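Local coordinates for protein formate-dependent phosphoribosylglycinamide formyltransferase (Mycobacterium tuberculosis H37Rv, PDB 6KHR) that belongs to the ATP-grasp superfamily of enzymes and forms an assembly of two identical subunits, at residues Gly312-Trp315 with Val316-Arg319. Sequence-based numbering, arbitrary orientation.
Sequences GSAW and VTVR
Ala314 O receives Thr317 N at 2.8 Å and Trp315 O receives Val318 N, two i to i+3 backbone hydrogen bonds that wind 312-315 directly into 316-319. A second donor from Thr317 joins the first of these bonds: its hydroxyl OG1 also reaches Ala314 O, at 2.5 Å, a length not to be over-read at this resolution. The two donors differ in approach, the amide standing well above the carbonyl plane and the hydroxyl only 20° from it. With OG1 set between its own backbone N and carbonyl carbon (chi1 58°), the hydroxyl turns back on the preceding turn; it also accepts a hydrogen bond from Val325 N, at the start of helix 325-334. On another side of the coil, Trp315 and Val318 run side by side in the same direction. Methyl CG2 of Val318 meets the benzene half of the indole obliquely, 3.8 Å from Trp315 CE3, while Phe326 makes an edge-to-face pair with the same indole. Val316 sends CG1 back to Ser313 O, 3.5 Å away, and packs against Ile247, Ser259 and Ala348, on three strands of the large antiparallel sheet. The i to i+3 bonds are those of 3-10-like turns, and here, within the ATP-grasp domain, they shape the connection from strand 300-307 through the short helix 317-320 to helix 325-334.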
# COMPACT_ATOMS: atom_id res chain seq x y z
N GLY A 312 2.17 -5.57 -14.53
CA GLY A 312 0.77 -5.25 -14.31
C GLY A 312 0.02 -6.32 -13.56
O GLY A 312 -0.85 -6.01 -12.74
N SER A 313 0.35 -7.60 -13.79
CA SER A 313 -0.36 -8.65 -13.06
C SER A 313 -0.05 -8.64 -11.56
O SER A 313 -0.87 -9.14 -10.78
CB SER A 313 -0.05 -10.03 -13.62
OG SER A 313 1.30 -10.37 -13.38
N ALA A 314 1.08 -8.07 -11.15
CA ALA A 314 1.46 -8.02 -9.74
C ALA A 314 0.51 -7.16 -8.90
O ALA A 314 0.52 -7.30 -7.67
CB ALA A 314 2.89 -7.49 -9.61
N TRP A 315 -0.31 -6.30 -9.53
CA TRP A 315 -1.18 -5.38 -8.79
C TRP A 315 -2.06 -6.08 -7.77
O TRP A 315 -2.43 -5.49 -6.75
CB TRP A 315 -2.07 -4.59 -9.75
CG TRP A 315 -1.44 -3.35 -10.24
CD1 TRP A 315 -0.95 -3.13 -11.49
CD2 TRP A 315 -1.22 -2.15 -9.50
NE1 TRP A 315 -0.44 -1.87 -11.57
CE2 TRP A 315 -0.58 -1.24 -10.36
CE3 TRP A 315 -1.51 -1.75 -8.19
CZ2 TRP A 315 -0.22 0.04 -9.96
CZ3 TRP A 315 -1.17 -0.47 -7.79
CH2 TRP A 315 -0.53 0.41 -8.68
N VAL A 316 -2.44 -7.34 -8.03
CA VAL A 316 -3.27 -8.06 -7.06
C VAL A 316 -2.60 -8.12 -5.70
O VAL A 316 -3.29 -8.12 -4.67
CB VAL A 316 -3.60 -9.48 -7.59
CG1 VAL A 316 -2.34 -10.30 -7.80
CG2 VAL A 316 -4.51 -10.21 -6.64
N THR A 317 -1.26 -8.12 -5.66
CA THR A 317 -0.54 -8.30 -4.41
C THR A 317 -0.80 -7.15 -3.43
O THR A 317 -0.72 -7.38 -2.21
CB THR A 317 0.98 -8.47 -4.64
OG1 THR A 317 1.52 -7.34 -5.33
CG2 THR A 317 1.27 -9.76 -5.43
N VAL A 318 -1.18 -5.97 -3.93
CA VAL A 318 -1.45 -4.82 -3.06
C VAL A 318 -2.44 -5.20 -1.97
O VAL A 318 -2.37 -4.69 -0.85
CB VAL A 318 -1.93 -3.60 -3.89
CG1 VAL A 318 -2.49 -2.53 -3.00
CG2 VAL A 318 -0.79 -3.03 -4.73
N ARG A 319 -3.34 -6.15 -2.26
CA ARG A 319 -4.31 -6.62 -1.27
C ARG A 319 -4.21 -8.10 -0.92
O ARG A 319 -4.76 -8.49 0.11
CB ARG A 319 -5.75 -6.34 -1.73
CG ARG A 319 -6.16 -4.89 -1.68
CD ARG A 319 -6.17 -4.42 -0.23
NE ARG A 319 -6.31 -2.98 -0.14
CZ ARG A 319 -5.94 -2.27 0.92
NH1 ARG A 319 -5.41 -2.88 1.97
NH2 ARG A 319 -6.10 -0.95 0.94